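Side-chain contacts in cellulase (Xanthomonas axonopodis pv. citri, PDB 5HOS), which probably hydrolyses internal beta-1,4-glucosidic bonds of cellulose, as an endo-beta-1,4-glucanase of glycosyl hydrolase family 5: residues A[122-127]-A[160-165]; A[57-62]-A[317-322]. All blocks are in the same frame, centred on the assembly; numbering follows the deposited sequence.

Contact 1. Residues A[122-127]-A[160-165]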
loop_
_atom_site.group_PDB
_atom_site.type_symbol
_atom_site.label_atom_id
_atom_site.label_comp_id
_atom_site.label_asym_id
_atom_site.label_seq_id
_atom_site.Cartn_x
_atom_site.Cartn_y
_atom_site.Cartn_z
ATOM N N GLY A 122 0.836 -18.928 -5.488
ATOM C CA GLY A 122 -0.160 -19.517 -4.598
ATOM C C GLY A 122 0.325 -20.130 -3.293
ATOM O O GLY A 122 -0.494 -20.529 -2.472
ATOM N N HIS A 123 1.641 -20.182 -3.077
ATOM C CA HIS A 123 2.221 -20.811 -1.891
ATOM C C HIS A 123 2.696 -19.740 -0.933
ATOM O O HIS A 123 3.381 -18.797 -1.337
ATOM C CB HIS A 123 3.402 -21.680 -2.289
ATOM C CG HIS A 123 3.024 -22.817 -3.179
ATOM N ND1 HIS A 123 2.546 -24.012 -2.693
ATOM C CD2 HIS A 123 3.040 -22.935 -4.526
ATOM C CE1 HIS A 123 2.283 -24.820 -3.703
ATOM N NE2 HIS A 123 2.572 -24.189 -4.827
ATOM N N THR A 124 2.360 -19.921 0.340
ATOM C CA THR A 124 2.606 -18.914 1.348
ATOM C C THR A 124 4.092 -18.879 1.731
ATOM O O THR A 124 4.752 -19.917 1.836
ATOM C CB THR A 124 1.703 -19.173 2.578
ATOM O OG1 THR A 124 0.330 -19.158 2.160
ATOM C CG2 THR A 124 1.897 -18.130 3.649
ATOM N N ILE A 125 4.606 -17.668 1.925
ATOM C CA ILE A 125 5.973 -17.458 2.424
ATOM C C ILE A 125 6.109 -18.188 3.767
ATOM O O ILE A 125 5.242 -18.072 4.618
ATOM C CB ILE A 125 6.277 -15.951 2.608
ATOM C CG1 ILE A 125 6.299 -15.229 1.258
ATOM C CG2 ILE A 125 7.623 -15.736 3.293
ATOM C CD1 ILE A 125 6.085 -13.726 1.364
ATOM N N GLY A 126 7.196 -18.936 3.945
ATOM C CA GLY A 126 7.386 -19.773 5.134
ATOM C C GLY A 126 7.054 -21.241 4.942
ATOM O O GLY A 126 7.454 -22.068 5.755
ATOM N N SER A 127 6.308 -21.572 3.886
ATOM C CA SER A 127 6.114 -22.960 3.472
ATOM C C SER A 127 7.436 -23.557 2.964
ATOM O O SER A 127 8.401 -22.829 2.680
ATOM C CB SER A 127 5.056 -23.034 2.366
ATOM O OG SER A 127 5.501 -22.354 1.195
ATOM N N PRO A 160 -0.755 -9.784 3.783
ATOM C CA PRO A 160 -0.576 -11.168 4.255
ATOM C C PRO A 160 -1.824 -11.613 5.011
ATOM O O PRO A 160 -2.370 -10.811 5.769
ATOM C CB PRO A 160 0.615 -11.073 5.220
ATOM C CG PRO A 160 1.256 -9.753 4.968
ATOM C CD PRO A 160 0.189 -8.849 4.427
ATOM N N TYR A 161 -2.315 -12.832 4.790
ATOM C CA TYR A 161 -3.556 -13.252 5.491
ATOM C C TYR A 161 -3.714 -14.687 5.977
ATOM O O TYR A 161 -4.463 -14.907 6.931
ATOM C CB TYR A 161 -4.795 -12.875 4.688
ATOM C CG TYR A 161 -5.075 -13.749 3.493
ATOM C CD1 TYR A 161 -4.525 -13.452 2.250
ATOM C CD2 TYR A 161 -5.916 -14.854 3.595
ATOM C CE1 TYR A 161 -4.800 -14.249 1.147
ATOM C CE2 TYR A 161 -6.191 -15.659 2.502
ATOM C CZ TYR A 161 -5.637 -15.338 1.280
ATOM O OH TYR A 161 -5.890 -16.121 0.194
ATOM N N ASP A 162 -3.087 -15.659 5.320
ATOM C CA ASP A 162 -3.137 -17.047 5.813
ATOM C C ASP A 162 -1.761 -17.506 6.302
ATOM O O ASP A 162 -1.376 -18.658 6.194
ATOM C CB ASP A 162 -3.810 -18.009 4.806
ATOM C CG ASP A 162 -3.092 -18.104 3.482
ATOM O OD1 ASP A 162 -1.930 -17.653 3.359
ATOM O OD2 ASP A 162 -3.706 -18.659 2.543
ATOM N N ILE A 163 -1.047 -16.556 6.878
ATOM C CA ILE A 163 0.184 -16.798 7.592
ATOM C C ILE A 163 -0.104 -16.108 8.898
ATOM O O ILE A 163 -0.635 -14.996 8.905
ATOM C CB ILE A 163 1.431 -16.218 6.870
ATOM C CG1 ILE A 163 2.661 -16.286 7.784
ATOM C CG2 ILE A 163 1.214 -14.784 6.392
ATOM C CD1 ILE A 163 3.974 -16.137 7.052
ATOM N N ASP A 164 0.186 -16.764 10.006
ATOM C CA ASP A 164 -0.170 -16.176 11.275
ATOM C C ASP A 164 0.771 -15.003 11.564
ATOM O O ASP A 164 1.905 -14.971 11.057
ATOM C CB ASP A 164 -0.172 -17.201 12.403
ATOM C CG ASP A 164 1.183 -17.417 12.990
ATOM O OD1 ASP A 164 1.575 -16.661 13.910
ATOM O OD2 ASP A 164 1.851 -18.350 12.528
ATOM N N PRO A 165 0.288 -14.035 12.365
ATOM C CA PRO A 165 1.027 -12.798 12.602
ATOM C C PRO A 165 2.475 -12.957 13.066
ATOM O O PRO A 165 3.318 -12.182 12.640
ATOM C CB PRO A 165 0.167 -12.089 13.655
ATOM C CG PRO A 165 -1.218 -12.518 13.313
ATOM C CD PRO A 165 -1.047 -13.974 13.007
#
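Thr124 meets Asp162 and Ile163 where two beta-alpha loops of the (beta/alpha)8 barrel lie against each other. Residues 122-127 carry the second strand of a small beta-hairpin that follows barrel strand 109-114, and residues 160-165 lead from strand 152-155 into helix 165-181. Pro160 ends the Asn-Glu-Pro sequence that in family 5 enzymes carries the acid/base glutamate, so the contact probably lies on the outer flank of the active-site end.

Thr124 divides its two branches between these neighbours. Its chi1 of -58° sets CG2 anti to the backbone N and OG1 anti to the carbonyl carbon, which sends the methyl to Ile163 and the hydroxyl to the Asp162 carboxylate. OG1 donates to Asp162 OD1 over 3.0 Å, approaching from above the carboxylate plane, 38° out of it. The other oxygen, OD2, forms a salt bridge with Lys119 in the first strand of the hairpin; this one carboxylate thus ties both hairpin strands to the loop after strand 152-155, and the lysine probably favours its charged form.

The methyl CG2 lies 3.8 Å from Ile163 CB, the two side chains meeting at a slant. The longer branch of Ile163, its CG1 anti to the backbone N, extends toward the turn until CD1 lies 3.4 Å from Ile125 O. Trp168 of helix 165-181 packs on both isoleucines and so completes the apolar side.

The hairpin strand runs out into a type II turn from Thr124 to Ser127. There Thr124 O takes two hydrogen bonds, one from Ser127 N at 3.1 Å and a shorter one from Ser127 OG at 2.6 Å, the hydroxyl lying in the carbonyl plane.

Contact 2. Residues A[57-62]-A[317-322]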
loop_
_atom_site.group_PDB
_atom_site.type_symbol
_atom_site.label_atom_id
_atom_site.label_comp_id
_atom_site.label_asym_id
_atom_site.label_seq_id
_atom_site.Cartn_x
_atom_site.Cartn_y
_atom_site.Cartn_z
ATOM N N ALA A 57 2.006 8.603 -18.325
ATOM C CA ALA A 57 2.699 9.694 -17.623
ATOM C C ALA A 57 1.749 10.801 -17.127
ATOM O O ALA A 57 1.945 11.344 -16.032
ATOM C CB ALA A 57 3.793 10.286 -18.509
ATOM N N ASP A 58 0.722 11.127 -17.914
ATOM C CA ASP A 58 -0.228 12.183 -17.521
ATOM C C ASP A 58 -1.181 11.802 -16.368
ATOM O O ASP A 58 -1.822 12.675 -15.793
ATOM C CB ASP A 58 -0.996 12.763 -18.732
ATOM C CG ASP A 58 -1.968 11.776 -19.382
ATOM O OD1 ASP A 58 -2.114 10.636 -18.910
ATOM O OD2 ASP A 58 -2.596 12.160 -20.392
ATOM N N GLU A 59 -1.256 10.517 -16.024
ATOM C CA GLU A 59 -2.009 10.088 -14.841
ATOM C C GLU A 59 -1.363 10.650 -13.567
ATOM O O GLU A 59 -2.056 11.156 -12.681
ATOM C CB GLU A 59 -2.143 8.565 -14.809
ATOM C CG GLU A 59 -3.031 8.043 -15.946
ATOM C CD GLU A 59 -3.206 6.535 -15.938
ATOM O OE1 GLU A 59 -3.567 5.999 -14.875
ATOM O OE2 GLU A 59 -2.986 5.885 -16.991
ATOM N N TYR A 60 -0.034 10.651 -13.537
ATOM C CA TYR A 60 0.710 11.211 -12.407
ATOM C C TYR A 60 0.480 12.719 -12.333
ATOM O O TYR A 60 0.178 13.248 -11.268
ATOM C CB TYR A 60 2.203 10.887 -12.511
ATOM C CG TYR A 60 2.499 9.403 -12.575
ATOM C CD1 TYR A 60 2.498 8.721 -13.790
ATOM C CD2 TYR A 60 2.784 8.673 -11.421
ATOM C CE1 TYR A 60 2.765 7.367 -13.853
ATOM C CE2 TYR A 60 3.055 7.319 -11.476
ATOM C CZ TYR A 60 3.033 6.665 -12.696
ATOM O OH TYR A 60 3.301 5.313 -12.772
ATOM N N ALA A 61 0.602 13.403 -13.468
ATOM C CA ALA A 61 0.366 14.849 -13.527
ATOM C C ALA A 61 -1.035 15.226 -13.010
ATOM O O ALA A 61 -1.169 16.185 -12.266
ATOM C CB ALA A 61 0.580 15.376 -14.935
ATOM N N TYR A 62 -2.058 14.445 -13.365
ATOM C CA TYR A 62 -3.409 14.698 -12.868
ATOM C C TYR A 62 -3.471 14.696 -11.336
ATOM O O TYR A 62 -3.981 15.638 -10.723
ATOM C CB TYR A 62 -4.430 13.690 -13.424
ATOM C CG TYR A 62 -5.777 13.834 -12.744
ATOM C CD1 TYR A 62 -6.607 14.918 -13.024
ATOM C CD2 TYR A 62 -6.197 12.920 -11.773
ATOM C CE1 TYR A 62 -7.828 15.076 -12.381
ATOM C CE2 TYR A 62 -7.415 13.068 -11.127
ATOM C CZ TYR A 62 -8.230 14.144 -11.433
ATOM O OH TYR A 62 -9.441 14.283 -10.788
ATOM N N ASN A 317 -13.621 4.441 -7.270
ATOM C CA ASN A 317 -12.792 4.891 -8.390
ATOM C C ASN A 317 -12.689 6.409 -8.449
ATOM O O ASN A 317 -13.701 7.090 -8.608
ATOM C CB ASN A 317 -13.336 4.357 -9.719
ATOM C CG ASN A 317 -12.422 4.671 -10.894
ATOM O OD1 ASN A 317 -11.226 4.965 -10.724
ATOM N ND2 ASN A 317 -12.979 4.621 -12.097
ATOM N N VAL A 318 -11.468 6.939 -8.340
ATOM C CA VAL A 318 -11.251 8.392 -8.463
ATOM C C VAL A 318 -10.473 8.748 -9.733
ATOM O O VAL A 318 -9.968 9.857 -9.866
ATOM C CB VAL A 318 -10.626 9.027 -7.196
ATOM C CG1 VAL A 318 -11.621 8.981 -6.048
ATOM C CG2 VAL A 318 -9.314 8.361 -6.801
ATOM N N GLN A 319 -10.404 7.810 -10.676
ATOM C CA GLN A 319 -9.907 8.098 -12.026
ATOM C C GLN A 319 -10.856 9.117 -12.659
ATOM O O GLN A 319 -12.075 8.907 -12.623
ATOM C CB GLN A 319 -9.910 6.828 -12.888
ATOM C CG GLN A 319 -9.248 6.970 -14.252
ATOM C CD GLN A 319 -7.734 7.005 -14.170
ATOM O OE1 GLN A 319 -7.156 6.967 -13.084
ATOM N NE2 GLN A 319 -7.082 7.064 -15.320
ATOM N N PRO A 320 -10.313 10.210 -13.245
ATOM C CA PRO A 320 -11.212 11.152 -13.927
ATOM C C PRO A 320 -11.981 10.477 -15.066
ATOM O O PRO A 320 -11.505 9.487 -15.635
ATOM C CB PRO A 320 -10.279 12.260 -14.447
ATOM C CG PRO A 320 -8.888 11.801 -14.211
ATOM C CD PRO A 320 -8.903 10.640 -13.271
ATOM N N ASP A 321 -13.170 10.993 -15.369
ATOM C CA ASP A 321 -14.017 10.415 -16.423
ATOM C C ASP A 321 -13.484 10.750 -17.832
ATOM O O ASP A 321 -12.458 11.417 -17.973
ATOM C CB ASP A 321 -15.496 10.827 -16.236
ATOM C CG ASP A 321 -15.760 12.321 -16.463
ATOM O OD1 ASP A 321 -14.942 13.034 -17.075
ATOM O OD2 ASP A 321 -16.830 12.785 -16.025
ATOM N N ALA A 322 -14.194 10.298 -18.866
ATOM C CA ALA A 322 -13.795 10.538 -20.271
ATOM C C ALA A 322 -13.626 12.015 -20.671
ATOM O O ALA A 322 -12.911 12.310 -21.627
ATOM C CB ALA A 322 -14.778 9.855 -21.215
HETATM O O HOH W 1 -4.744 7.589 -13.282
HETATM O O HOH W 2 -11.003 12.456 -9.521
#
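In the (beta/alpha)8 barrel, Tyr62 and Glu59 of helix 57-65, the first barrel helix, meet Pro320 and Gln319 of the loop between the last strand, 298-306, and helix 330-341. Tyr62 and Pro320 carry the apolar half of this contact, reaching for each other from opposite directions. The tyrosine leaves its helix with CG anti to the backbone N (chi1 171°), which extends the ring toward the loop so that one face meets Pro320. Pro320 CG then sits over the ring centre, 3.6 Å from the centroid of Tyr62 and only 9° off the ring normal, a CH-pi contact over the face. Pro320 CD leans toward the CE2 side of the same face.

Beyond the ring, a water donates to Tyr62 OH at 2.7 Å and to Val318 O at 2.8 Å, while the hydroxyl is also hydrogen-bonded to Asp326.

One helical turn earlier, Glu59 and Gln319 cross at about a right angle, their carboxylate and amide planes 83° apart. Glu59 OE1 stays 3.7 Å from Gln319 NE2, and the link between these side chains runs through a second water. It donates to Glu59 OE1 and to Gln319 OE1, each over a short 2.5 Å. Both groups have stronger partners: Glu59 OE2 takes the backbone N of Ala56 and a salt bridge from Arg53, and Gln319 OE1 takes the N of Gly307. An Asx turn, with Gln319 N bonded to Asn317 OD1 at 3.0 Å, shapes the loop just before.

Val318 packs on strand 298-306 and on Val32 of strand 29-34, whereas Tyr60, on the same helix as Glu59, packs on Leu34 of that strand and on helix 90-105.

The two contacts lie on opposite sides of the barrel, their centres 34 Å apart and their nearest atoms about 22 Å apart, without a shared helix or strand. Along the chain the order is 57-62, 122-127, 160-165, 317-322, so both halves of contact 1 fall between those of contact 2. Contact 1 is local, joining the loops after the third and fourth barrel strands, which are adjacent in the sheet. Contact 2 is distant in sequence, yet it too joins neighbouring units, because the first and eighth strands lie side by side in the closed barrel. Contact 1 thus joins units consecutive in sequence, whereas contact 2 joins the first and last units across the seam of the barrel.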